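Local coordinates for aminopeptidase (Aneurinibacillus sp. AM-1, PDB 5IB9), which probably removes amino acids from the N-terminal ends of peptides as a zinc-dependent metalloexopeptidase of family M28 that also carries a protease-associated domain, at residues 13-19 with 380-386; 20-25 with 39-43; 226-230 with 240-245; 302-308 with 366-370. All blocks are in the same frame, centred on the assembly; numbering follows the deposited sequence.

Contact 1 of 4, residues 13-19 with 380-386; sequences TDAENMY and ISKEKLD. With ZN (zinc ion), chain E; ZN (zinc ion), chain D; ZN (zinc ion), chain F.
Thr13 and Asp386 set their side chains at about a right angle and meet through a zinc ion, not directly. The threonine chelates the metal with its carbonyl O and with OG1, which binds zinc at 2.2 Å, and the same hydroxyl is hydrogen-bonded to Asp390. From the other segment Asp386 OD1 reaches this zinc at 2.0 Å, and three waters complete six ligands. Asp386 OD2 turns to a second zinc, which Asp390 also binds, so the carboxylate bridges two metals; its CG lies anti to the backbone N (chi1 -175°), which turns OD1 to the zinc of Thr13 and OD2 to the other. The frame is a pair of helix N-termini from near the two ends of the chain, their short axes 9.3 Å apart at 108°. Both are capped, Asp14 OD1 accepting from Asn17 N and Ser381 OG from Lys384 N. Where the helices come close, Ala15 CB sits against Lys382 O at 3.8 Å, and Met18 lays CB beside Leu385 CD1 and bends its CE over the leucine carbonyl. Lys382 runs across this seam: its CG touches Tyr19 CD1 at 4.0 Å, and its bent end brings NZ to Glu16 OE1 at 3.1 Å in a salt bridge whose hydrogen bond is weak. With an alanine here, Glu16 would probably lose its cross-helix charge partner and the Tyr19 ring the methylenes beside it.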
# COMPACT_ATOMS: atom_id res chain seq x y z
N THR A 13 -31.80 -14.62 13.92
CA THR A 13 -30.54 -15.25 13.53
C THR A 13 -30.64 -16.74 13.20
O THR A 13 -30.96 -17.61 14.04
CB THR A 13 -29.59 -15.10 14.75
OG1 THR A 13 -30.33 -15.49 15.96
CG2 THR A 13 -29.05 -13.62 14.95
N ASP A 14 -30.47 -17.04 11.92
CA ASP A 14 -30.80 -18.36 11.42
C ASP A 14 -29.55 -19.14 11.36
O ASP A 14 -28.64 -18.87 10.51
CB ASP A 14 -31.49 -18.16 10.09
CG ASP A 14 -31.97 -19.47 9.45
OD1 ASP A 14 -31.32 -20.51 9.57
OD2 ASP A 14 -33.05 -19.28 8.81
N ALA A 15 -29.45 -20.14 12.21
CA ALA A 15 -28.25 -20.91 12.27
C ALA A 15 -28.12 -21.90 11.09
O ALA A 15 -26.99 -22.35 10.82
CB ALA A 15 -28.16 -21.67 13.63
N GLU A 16 -29.24 -22.29 10.47
CA GLU A 16 -29.14 -23.10 9.25
C GLU A 16 -28.47 -22.31 8.08
O GLU A 16 -27.66 -22.91 7.39
CB GLU A 16 -30.52 -23.62 8.89
CG GLU A 16 -30.98 -24.72 9.89
CD GLU A 16 -31.45 -24.19 11.31
OE1 GLU A 16 -31.19 -24.88 12.34
OE2 GLU A 16 -32.13 -23.12 11.42
N ASN A 17 -28.80 -21.04 7.95
CA ASN A 17 -28.17 -20.17 6.92
C ASN A 17 -26.66 -20.24 7.19
O ASN A 17 -25.83 -20.37 6.27
CB ASN A 17 -28.67 -18.77 7.00
CG ASN A 17 -30.08 -18.59 6.53
OD1 ASN A 17 -30.67 -19.51 5.89
ND2 ASN A 17 -30.60 -17.37 6.72
N MET A 18 -26.29 -20.04 8.48
CA MET A 18 -24.86 -19.95 8.75
C MET A 18 -24.12 -21.21 8.52
O MET A 18 -23.03 -21.27 7.98
CB MET A 18 -24.60 -19.46 10.20
CG MET A 18 -25.11 -18.03 10.30
SD MET A 18 -24.77 -17.24 11.95
CE MET A 18 -25.98 -18.04 12.99
N TYR A 19 -24.72 -22.34 8.94
CA TYR A 19 -24.10 -23.61 8.66
C TYR A 19 -23.99 -23.86 7.11
O TYR A 19 -22.97 -24.32 6.67
CB TYR A 19 -25.03 -24.74 9.27
CG TYR A 19 -24.50 -26.14 9.18
CD1 TYR A 19 -23.58 -26.67 10.11
CD2 TYR A 19 -24.90 -26.92 8.08
CE1 TYR A 19 -23.11 -28.05 9.97
CE2 TYR A 19 -24.42 -28.24 7.92
CZ TYR A 19 -23.53 -28.76 8.84
OH TYR A 19 -23.08 -30.08 8.62
N ILE A 380 -18.22 -27.86 13.48
CA ILE A 380 -19.01 -26.68 13.71
C ILE A 380 -20.27 -26.91 14.58
O ILE A 380 -21.05 -27.90 14.42
CB ILE A 380 -19.40 -26.03 12.35
CG1 ILE A 380 -18.10 -25.70 11.58
CG2 ILE A 380 -20.41 -24.86 12.61
CD1 ILE A 380 -17.30 -24.47 12.20
N SER A 381 -20.45 -25.98 15.54
CA SER A 381 -21.61 -25.93 16.39
C SER A 381 -22.57 -24.81 15.94
O SER A 381 -22.24 -23.59 16.06
CB SER A 381 -21.14 -25.66 17.84
OG SER A 381 -22.35 -25.33 18.55
N LYS A 382 -23.78 -25.16 15.50
CA LYS A 382 -24.80 -24.20 15.19
C LYS A 382 -25.17 -23.33 16.40
O LYS A 382 -25.46 -22.14 16.30
CB LYS A 382 -26.03 -24.87 14.65
CG LYS A 382 -25.76 -25.52 13.28
CD LYS A 382 -26.88 -26.51 13.00
CE LYS A 382 -28.12 -25.81 12.52
NZ LYS A 382 -28.97 -26.90 11.74
N GLU A 383 -25.17 -23.99 17.60
CA GLU A 383 -25.55 -23.20 18.76
C GLU A 383 -24.55 -22.07 19.05
O GLU A 383 -24.99 -20.96 19.45
CB GLU A 383 -25.63 -24.16 19.96
CG GLU A 383 -26.08 -23.58 21.31
CD GLU A 383 -26.09 -24.66 22.38
OE1 GLU A 383 -27.06 -25.42 22.23
OE2 GLU A 383 -25.16 -24.74 23.16
N LYS A 384 -23.28 -22.36 18.88
CA LYS A 384 -22.19 -21.36 19.09
C LYS A 384 -22.39 -20.28 18.03
O LYS A 384 -22.28 -19.09 18.36
CB LYS A 384 -20.80 -21.94 19.06
CG LYS A 384 -20.59 -22.83 20.32
CD LYS A 384 -19.16 -23.27 20.34
CE LYS A 384 -18.31 -22.56 21.31
NZ LYS A 384 -17.25 -23.45 21.78
N LEU A 385 -22.54 -20.64 16.76
CA LEU A 385 -22.69 -19.63 15.72
C LEU A 385 -23.88 -18.75 16.05
O LEU A 385 -23.80 -17.51 15.93
CB LEU A 385 -23.01 -20.30 14.36
CG LEU A 385 -21.86 -21.06 13.73
CD1 LEU A 385 -22.46 -21.82 12.53
CD2 LEU A 385 -20.68 -20.21 13.26
N ASP A 386 -25.04 -19.31 16.45
CA ASP A 386 -26.17 -18.54 16.77
C ASP A 386 -25.89 -17.59 17.96
O ASP A 386 -26.40 -16.46 17.97
CB ASP A 386 -27.38 -19.47 17.12
CG ASP A 386 -28.68 -18.67 17.34
OD1 ASP A 386 -29.32 -18.19 16.38
OD2 ASP A 386 -29.09 -18.42 18.59
ZN ZN E . -31.15 -17.48 16.15
ZN ZN D . -30.19 -17.24 19.36
ZN ZN F . -26.88 -26.97 23.41
O HOH W 1 -31.57 -17.05 18.17
O HOH W 2 -30.73 -18.44 21.00
O HOH W 3 -31.25 -17.36 21.51
O HOH W 4 -31.88 -19.42 16.24
O HOH W 5 -33.26 -16.90 15.72

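Contact 2 of 4, residues 20-25 with 39-43; sequences NTIQFL and KAVRY
Aromatic stacking dominates this contact: the rings of Phe24 and Tyr43 form an offset stack, their centroids 4.0 Å apart and their planes only 7° from parallel. The two side chains slide past each other in opposite directions, so that Phe24 CD2 lies over the centre of the tyrosine ring while Tyr43 CD1 falls toward the rim of the phenylalanine ring, 3.3 Å from Phe24 CD2. Both residues hold CG anti to the backbone N (chi1 178° in each), which sends the rings out from their helices toward each other. Phe24 CB adds an off-centre CH-pi contact to the same tyrosine face. Aliphatic contacts flank the stack. Leu25 CD2 packs on Ala40 CB at 3.7 Å and also reaches Tyr43 CD2, while Lys39 CD comes to 4.0 Å from Phe24 CZ, its ammonium group being engaged with Glu36. Polar contact is indirect: a water 2.7 Å from Tyr43 OH also approaches Thr21 OG1, too closely for that second link to be more than doubtful, and the threonine hydroxyl is hydrogen-bonded to Asn17 O. The two helices meet as an antiparallel hairpin of successive helices, with short axes 11.3 Å apart at 152°. Beneath it, Thr21, Ile22 and Leu25 rest on helix 238-256, and Val41 turns from helix 35-50 to His204 and Val206 of strand 187-210.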
# COMPACT_ATOMS: atom_id res chain seq x y z
N ASN A 20 -25.04 -23.48 6.41
CA ASN A 20 -25.01 -23.67 4.90
C ASN A 20 -23.89 -22.81 4.28
O ASN A 20 -23.22 -23.26 3.33
CB ASN A 20 -26.37 -23.32 4.33
CG ASN A 20 -27.41 -24.44 4.65
OD1 ASN A 20 -27.05 -25.50 5.13
ND2 ASN A 20 -28.69 -24.10 4.47
N THR A 21 -23.72 -21.59 4.79
CA THR A 21 -22.56 -20.87 4.28
C THR A 21 -21.24 -21.54 4.51
O THR A 21 -20.37 -21.63 3.62
CB THR A 21 -22.55 -19.45 5.00
OG1 THR A 21 -23.67 -18.67 4.61
CG2 THR A 21 -21.20 -18.69 4.70
N ILE A 22 -21.03 -22.08 5.72
CA ILE A 22 -19.75 -22.79 6.02
C ILE A 22 -19.61 -24.05 5.12
O ILE A 22 -18.50 -24.36 4.68
CB ILE A 22 -19.58 -23.17 7.56
CG1 ILE A 22 -19.69 -21.82 8.33
CG2 ILE A 22 -18.34 -23.90 7.81
CD1 ILE A 22 -19.92 -22.01 9.91
N GLN A 23 -20.72 -24.76 4.96
CA GLN A 23 -20.69 -25.99 4.15
C GLN A 23 -20.24 -25.61 2.73
O GLN A 23 -19.34 -26.29 2.20
CB GLN A 23 -22.11 -26.51 4.07
CG GLN A 23 -22.18 -27.87 3.33
CD GLN A 23 -23.60 -28.45 3.47
OE1 GLN A 23 -24.62 -27.74 3.38
NE2 GLN A 23 -23.67 -29.74 3.75
N PHE A 24 -20.80 -24.52 2.20
CA PHE A 24 -20.39 -24.09 0.82
C PHE A 24 -18.89 -23.77 0.80
O PHE A 24 -18.11 -24.21 -0.08
CB PHE A 24 -21.26 -22.92 0.27
CG PHE A 24 -20.80 -22.50 -1.09
CD1 PHE A 24 -21.20 -23.23 -2.23
CD2 PHE A 24 -19.79 -21.49 -1.20
CE1 PHE A 24 -20.58 -22.92 -3.49
CE2 PHE A 24 -19.13 -21.16 -2.45
CZ PHE A 24 -19.63 -21.91 -3.60
N LEU A 25 -18.43 -22.88 1.73
CA LEU A 25 -17.11 -22.32 1.66
C LEU A 25 -15.97 -23.32 1.92
O LEU A 25 -14.87 -23.21 1.43
CB LEU A 25 -16.97 -21.05 2.61
CG LEU A 25 -17.83 -19.88 2.12
CD1 LEU A 25 -17.71 -18.93 3.28
CD2 LEU A 25 -17.27 -19.28 0.85
N LYS A 39 -13.75 -17.86 -5.96
CA LYS A 39 -15.05 -18.41 -5.84
C LYS A 39 -15.81 -17.95 -4.57
O LYS A 39 -17.03 -17.71 -4.56
CB LYS A 39 -14.88 -19.95 -5.87
CG LYS A 39 -16.16 -20.65 -5.51
CD LYS A 39 -15.96 -22.23 -5.17
CE LYS A 39 -15.27 -22.81 -6.33
NZ LYS A 39 -14.80 -24.23 -5.97
N ALA A 40 -15.06 -17.86 -3.48
CA ALA A 40 -15.67 -17.41 -2.22
C ALA A 40 -16.16 -15.93 -2.34
O ALA A 40 -17.22 -15.55 -1.85
CB ALA A 40 -14.66 -17.55 -1.04
N VAL A 41 -15.24 -15.12 -2.91
CA VAL A 41 -15.59 -13.70 -3.15
C VAL A 41 -16.90 -13.60 -3.94
O VAL A 41 -17.80 -12.84 -3.56
CB VAL A 41 -14.42 -13.00 -3.87
CG1 VAL A 41 -14.91 -11.72 -4.55
CG2 VAL A 41 -13.31 -12.82 -2.91
N ARG A 42 -17.03 -14.41 -5.04
CA ARG A 42 -18.24 -14.34 -5.79
C ARG A 42 -19.43 -14.79 -5.00
O ARG A 42 -20.56 -14.26 -5.12
CB ARG A 42 -18.08 -15.22 -7.04
CG ARG A 42 -17.17 -14.58 -8.07
CD ARG A 42 -18.08 -13.81 -9.00
NE ARG A 42 -17.99 -12.44 -8.56
CZ ARG A 42 -16.98 -11.64 -8.86
NH1 ARG A 42 -15.99 -12.13 -9.57
NH2 ARG A 42 -17.00 -10.35 -8.44
N TYR A 43 -19.28 -15.86 -4.20
CA TYR A 43 -20.36 -16.39 -3.41
C TYR A 43 -20.84 -15.37 -2.41
O TYR A 43 -22.07 -15.16 -2.20
CB TYR A 43 -19.88 -17.69 -2.75
CG TYR A 43 -20.94 -18.30 -1.84
CD1 TYR A 43 -21.92 -19.18 -2.32
CD2 TYR A 43 -20.96 -17.99 -0.44
CE1 TYR A 43 -22.91 -19.76 -1.45
CE2 TYR A 43 -21.92 -18.53 0.43
CZ TYR A 43 -22.83 -19.48 -0.09
OH TYR A 43 -23.75 -20.06 0.77
O HOH W 6 -24.98 -18.50 2.60

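Contact 3 of 4, residues 226-230 with 240-245; sequences GSHHD and DDASGV. With ZN (zinc ion), chain C; ZN (zinc ion), chain B; BES (2-(3-amino-2-hydroxy-4-phenyl-butyrylamino)-4-methyl-pentanoic acid), chain H.
His228 NE2 and Asp240 OD1 each bind the same zinc ion at 2.0 Å. Their flat groups stand nearly perpendicular, planes 85° apart, and Asp240 OD1 lies at the edge of the imidazole. Asp240 OD2 binds the second zinc, bridging the pair, and the inhibitor's O2 is a ligand of both. Asp301 completes the protein ligands of the first metal, Glu273 and His371 those of the second. The arrangement is consistent with the co-catalytic two-zinc centre of M28 peptidases, His228 coming from the end of strand 222-228 and Asp240 from helix 238-256, parts of one beta-alpha-beta unit. The imidazole reaches its zinc with CG between the backbone N and the carbonyl carbon (chi1 67°). Asp241, joined to the zinc-bridging Asp240 by a cis peptide bond, rests CB over one face of the His228 ring, 3.4 Å from its centroid, in a CH-pi contact; ND1 is held by weak hydrogen bonds to Asp230 O and OD1. Asp241 OD2 takes a nearly straight hydrogen bond from His228 N at 3.2 Å, on its anti side and somewhat out of the carboxylate plane, while OD1 accepts from Gly244 N in an Asx motif. One water donates to His228 O and Asp230 O and accepts from Asp241 N, tying the strand end and following loop to the helix. Ser227 CB packs 3.3 Å from Gly244 C, and Val245 CG2 lies 3.4 Å from His228 O.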
# COMPACT_ATOMS: atom_id res chain seq x y z
N GLY A 226 -16.64 -7.26 10.41
CA GLY A 226 -15.68 -7.91 9.47
C GLY A 226 -15.43 -9.41 9.82
O GLY A 226 -15.65 -9.87 10.94
N SER A 227 -14.85 -10.06 8.82
CA SER A 227 -14.34 -11.46 8.91
C SER A 227 -13.42 -11.58 7.75
O SER A 227 -13.30 -10.67 6.91
CB SER A 227 -15.50 -12.50 8.85
OG SER A 227 -16.30 -12.19 7.68
N HIS A 228 -12.70 -12.70 7.65
CA HIS A 228 -11.84 -12.96 6.46
C HIS A 228 -12.25 -14.23 5.74
O HIS A 228 -12.69 -15.21 6.38
CB HIS A 228 -10.30 -13.00 6.83
CG HIS A 228 -9.87 -14.16 7.72
ND1 HIS A 228 -9.34 -15.34 7.17
CD2 HIS A 228 -9.72 -14.22 9.04
CE1 HIS A 228 -8.97 -16.12 8.22
NE2 HIS A 228 -9.21 -15.48 9.34
N HIS A 229 -12.14 -14.17 4.42
CA HIS A 229 -12.62 -15.30 3.60
C HIS A 229 -11.58 -16.24 3.04
O HIS A 229 -11.98 -17.19 2.42
CB HIS A 229 -13.56 -14.78 2.46
CG HIS A 229 -12.98 -13.67 1.63
ND1 HIS A 229 -11.81 -13.64 0.92
CD2 HIS A 229 -13.55 -12.44 1.49
CE1 HIS A 229 -11.66 -12.41 0.35
NE2 HIS A 229 -12.75 -11.71 0.68
N ASP A 230 -10.33 -15.98 3.38
CA ASP A 230 -9.26 -16.93 2.99
C ASP A 230 -8.93 -17.86 4.16
O ASP A 230 -9.26 -17.59 5.34
CB ASP A 230 -7.99 -16.18 2.62
CG ASP A 230 -7.36 -15.38 3.74
OD1 ASP A 230 -8.06 -14.64 4.51
OD2 ASP A 230 -6.12 -15.49 3.89
N ASP A 240 -11.90 -21.30 10.71
CA ASP A 240 -10.95 -20.21 10.46
C ASP A 240 -10.98 -19.95 8.96
O ASP A 240 -10.15 -20.52 8.25
CB ASP A 240 -9.46 -20.58 10.92
CG ASP A 240 -8.52 -19.45 10.92
OD1 ASP A 240 -9.15 -18.24 10.68
OD2 ASP A 240 -7.21 -19.40 10.99
N ASP A 241 -11.84 -19.08 8.35
CA ASP A 241 -12.76 -18.24 9.07
C ASP A 241 -14.06 -18.24 8.31
O ASP A 241 -14.78 -17.23 8.29
CB ASP A 241 -12.22 -16.81 9.26
CG ASP A 241 -13.12 -16.03 10.22
OD1 ASP A 241 -13.87 -16.56 11.07
OD2 ASP A 241 -13.06 -14.71 10.09
N ALA A 242 -14.48 -19.42 7.76
CA ALA A 242 -15.87 -19.44 7.27
C ALA A 242 -16.92 -19.15 8.29
O ALA A 242 -17.97 -18.55 7.96
CB ALA A 242 -16.21 -20.76 6.48
N SER A 243 -16.68 -19.52 9.55
CA SER A 243 -17.56 -19.21 10.61
C SER A 243 -17.84 -17.71 10.68
O SER A 243 -18.99 -17.31 10.75
CB SER A 243 -17.00 -19.74 11.96
OG SER A 243 -15.86 -19.02 12.36
N GLY A 244 -16.78 -16.92 10.71
CA GLY A 244 -16.98 -15.48 10.79
C GLY A 244 -17.67 -14.90 9.55
O GLY A 244 -18.42 -13.99 9.68
N VAL A 245 -17.34 -15.44 8.39
CA VAL A 245 -18.03 -15.00 7.14
C VAL A 245 -19.52 -15.30 7.29
O VAL A 245 -20.36 -14.43 6.94
CB VAL A 245 -17.46 -15.73 5.97
CG1 VAL A 245 -18.39 -15.42 4.74
CG2 VAL A 245 -16.01 -15.26 5.68
ZN ZN C . -8.76 -16.32 11.13
ZN ZN B . -5.89 -18.31 10.58
N2 BES H . -7.77 -16.56 13.49
C1 BES H . -6.31 -16.41 13.42
C6 BES H . -5.86 -15.60 14.63
C7 BES H . -5.94 -16.24 16.01
C8 BES H . -5.64 -17.61 16.24
C12 BES H . -6.30 -15.42 17.10
C9 BES H . -5.70 -18.12 17.55
C11 BES H . -6.36 -15.94 18.42
C10 BES H . -6.07 -17.29 18.63
C2 BES H . -5.91 -15.73 12.10
O2 BES H . -6.70 -16.46 11.16
C3 BES H . -4.47 -16.04 11.92
O3 BES H . -4.15 -17.21 11.74
N1 BES H . -3.63 -15.06 12.05
C4 BES H . -2.19 -15.34 11.96
C13 BES H . -1.56 -13.97 12.16
C14 BES H . -1.91 -12.95 11.07
C15 BES H . -1.07 -11.73 11.42
C16 BES H . -1.68 -13.44 9.63
C5 BES H . -1.66 -16.18 13.12
O1 BES H . -0.54 -16.75 12.98
O4 BES H . -2.28 -16.30 14.19
O HOH W 7 -11.96 -17.73 5.85

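Contact 4 of 4, residues 302-308 with 366-370; sequences MVGSKDA and VEPWY. With BES (2-(3-amino-2-hydroxy-4-phenyl-butyrylamino)-4-methyl-pentanoic acid), chain H.
Met302 and Tyr370 meet in a Met-aromatic contact on the wall of the inhibitor pocket, where two loops of the M28 peptidase fold, one after strand 294-300 and the other after strand 358-364, come together. The inner part is closely packed. The methionine chain bends at its last torsion (chi3 56°), carrying CE in among three residues: it lies 3.6 Å from Tyr370 CD1 and also touches Val366 CB and Glu367 OE1. SD stands obliquely off the tyrosine ring, 58° from its normal. One face of that ring is placed against the inhibitor's phenyl carbons, which Val366 CG1 also touches, while Tyr370 OH donates to the inhibitor's O3 at 3.0 Å. A phenylalanine in place of Tyr370 would probably keep the packing on Met302 but leave the inhibitor's O3 without this hydrogen-bond donor. Beside Met302, Glu367 folds back over Ser305, and its OE2 is bonded to Asn239; a water links OE2 to Ser305 OG. Glu367 N is buried here with no partner. The serine hydroxyl also accepts from Asp307 N in an ST turn. The outer side is looser. There Pro368 makes little contact, Lys306 NZ reaches back in a salt bridge to Asp307 OD1, and a water between Asp307 O and Val366 O makes only weak, long bonds. Across this rim the indole of Trp369 makes a direct bond: NE1 donates to the anti lone pair of Asp307 OD2 at 2.6 Å, nearly straight at 170°, with that oxygen in the plane of the ring.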
# COMPACT_ATOMS: atom_id res chain seq x y z
N MET A 302 -13.08 -17.22 13.96
CA MET A 302 -13.22 -18.46 14.72
C MET A 302 -14.31 -18.40 15.76
O MET A 302 -14.03 -18.29 16.91
CB MET A 302 -11.86 -18.86 15.28
CG MET A 302 -10.99 -19.18 14.19
SD MET A 302 -9.23 -19.50 14.57
CE MET A 302 -9.36 -20.81 15.77
N VAL A 303 -15.54 -18.50 15.29
CA VAL A 303 -16.69 -18.26 16.14
C VAL A 303 -17.76 -19.37 16.05
O VAL A 303 -18.92 -19.17 16.39
CB VAL A 303 -17.40 -16.91 15.81
CG1 VAL A 303 -16.46 -15.74 16.23
CG2 VAL A 303 -17.75 -16.77 14.25
N GLY A 304 -17.30 -20.54 15.57
CA GLY A 304 -18.27 -21.69 15.49
C GLY A 304 -17.77 -23.05 15.92
O GLY A 304 -18.55 -23.96 15.69
N SER A 305 -16.59 -23.20 16.52
CA SER A 305 -16.06 -24.60 16.81
C SER A 305 -16.61 -25.21 18.11
O SER A 305 -16.38 -24.64 19.20
CB SER A 305 -14.53 -24.55 16.91
OG SER A 305 -14.07 -25.95 17.13
N LYS A 306 -17.12 -26.46 17.98
CA LYS A 306 -17.60 -27.24 19.15
C LYS A 306 -16.39 -27.52 20.07
O LYS A 306 -16.54 -27.78 21.29
CB LYS A 306 -18.25 -28.54 18.64
CG LYS A 306 -17.27 -29.56 18.20
CD LYS A 306 -18.04 -30.83 17.60
CE LYS A 306 -17.05 -32.06 17.59
NZ LYS A 306 -16.37 -32.37 18.96
N ASP A 307 -15.18 -27.54 19.54
CA ASP A 307 -14.02 -27.90 20.30
C ASP A 307 -13.14 -26.76 20.84
O ASP A 307 -11.98 -26.96 21.22
CB ASP A 307 -13.17 -28.79 19.39
CG ASP A 307 -13.81 -30.14 19.13
OD1 ASP A 307 -14.63 -30.66 19.97
OD2 ASP A 307 -13.47 -30.70 18.07
N ALA A 308 -13.65 -25.52 20.76
CA ALA A 308 -12.97 -24.38 21.35
C ALA A 308 -13.69 -24.02 22.59
O ALA A 308 -14.79 -24.50 22.86
CB ALA A 308 -13.10 -23.17 20.34
N VAL A 366 -8.54 -21.80 21.61
CA VAL A 366 -8.95 -22.27 20.31
C VAL A 366 -8.85 -23.80 20.23
O VAL A 366 -8.10 -24.45 20.99
CB VAL A 366 -8.21 -21.65 19.13
CG1 VAL A 366 -8.28 -20.06 19.20
CG2 VAL A 366 -6.73 -22.13 19.01
N GLU A 367 -9.58 -24.37 19.31
CA GLU A 367 -9.60 -25.83 19.08
C GLU A 367 -8.25 -26.35 18.57
O GLU A 367 -7.38 -25.60 18.09
CB GLU A 367 -10.68 -26.07 18.06
CG GLU A 367 -10.27 -25.48 16.69
CD GLU A 367 -10.93 -24.16 16.42
OE1 GLU A 367 -11.13 -23.36 17.36
OE2 GLU A 367 -11.37 -23.95 15.23
N PRO A 368 -8.05 -27.67 18.64
CA PRO A 368 -6.82 -28.24 18.11
C PRO A 368 -6.69 -28.23 16.59
O PRO A 368 -5.57 -28.45 16.06
CB PRO A 368 -6.91 -29.70 18.55
CG PRO A 368 -7.91 -29.73 19.63
CD PRO A 368 -8.91 -28.64 19.30
N TRP A 369 -7.81 -27.93 15.90
CA TRP A 369 -7.95 -28.12 14.43
C TRP A 369 -7.55 -26.87 13.63
O TRP A 369 -7.41 -26.94 12.40
CB TRP A 369 -9.36 -28.52 14.08
CG TRP A 369 -10.00 -29.44 15.06
CD1 TRP A 369 -11.19 -29.28 15.67
CD2 TRP A 369 -9.44 -30.68 15.55
NE1 TRP A 369 -11.48 -30.36 16.48
CE2 TRP A 369 -10.39 -31.21 16.44
CE3 TRP A 369 -8.26 -31.37 15.27
CZ2 TRP A 369 -10.20 -32.43 17.12
CZ3 TRP A 369 -8.03 -32.58 15.97
CH2 TRP A 369 -9.02 -33.08 16.88
N TYR A 370 -7.24 -25.79 14.36
CA TYR A 370 -6.83 -24.55 13.82
C TYR A 370 -5.64 -24.69 12.82
O TYR A 370 -4.64 -25.26 13.19
CB TYR A 370 -6.42 -23.79 15.10
CG TYR A 370 -5.69 -22.52 14.84
CD1 TYR A 370 -6.26 -21.54 14.10
CD2 TYR A 370 -4.44 -22.29 15.40
CE1 TYR A 370 -5.60 -20.34 13.85
CE2 TYR A 370 -3.77 -21.10 15.18
CZ TYR A 370 -4.36 -20.14 14.37
OH TYR A 370 -3.69 -18.94 14.14
N2 BES H . -7.77 -16.56 13.49
C1 BES H . -6.31 -16.41 13.42
C6 BES H . -5.86 -15.60 14.63
C7 BES H . -5.94 -16.24 16.01
C8 BES H . -5.64 -17.61 16.24
C12 BES H . -6.30 -15.42 17.10
C9 BES H . -5.70 -18.12 17.55
C11 BES H . -6.36 -15.94 18.42
C10 BES H . -6.07 -17.29 18.63
C2 BES H . -5.91 -15.73 12.10
O2 BES H . -6.70 -16.46 11.16
C3 BES H . -4.47 -16.04 11.92
O3 BES H . -4.15 -17.21 11.74
N1 BES H . -3.63 -15.06 12.05
C4 BES H . -2.19 -15.34 11.96
C13 BES H . -1.56 -13.97 12.16
C14 BES H . -1.91 -12.95 11.07
C15 BES H . -1.07 -11.73 11.42
C16 BES H . -1.68 -13.44 9.63
C5 BES H . -1.66 -16.18 13.12
O1 BES H . -0.54 -16.75 12.98
O4 BES H . -2.28 -16.30 14.19
O HOH W 8 -12.92 -26.37 14.68
O HOH W 9 -9.67 -26.04 23.64

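Overall arrangement
The four contacts show how near and distant pieces of sequence are combined around the inhibitor's two zincs and a separate zinc site in contact 1. Contact 1 brings together segments from near the two ends of the chain and spans the other three, which follow in the order 2, 3, 4. Contacts 1 and 2 share helix 15-25, with centres 15 Å apart, and Ile22 of that helix touches both Leu385 and Ser243. Contacts 2 and 3 lie closest, about 10 Å between centres. Contacts 3 and 4, about 13 Å apart, both reach the inhibitor, and Lys384 bonds Ser305 O of contact 4. The N-terminal helices and helix 382-400 thus flank the elements carrying zinc ligands and pocket residues.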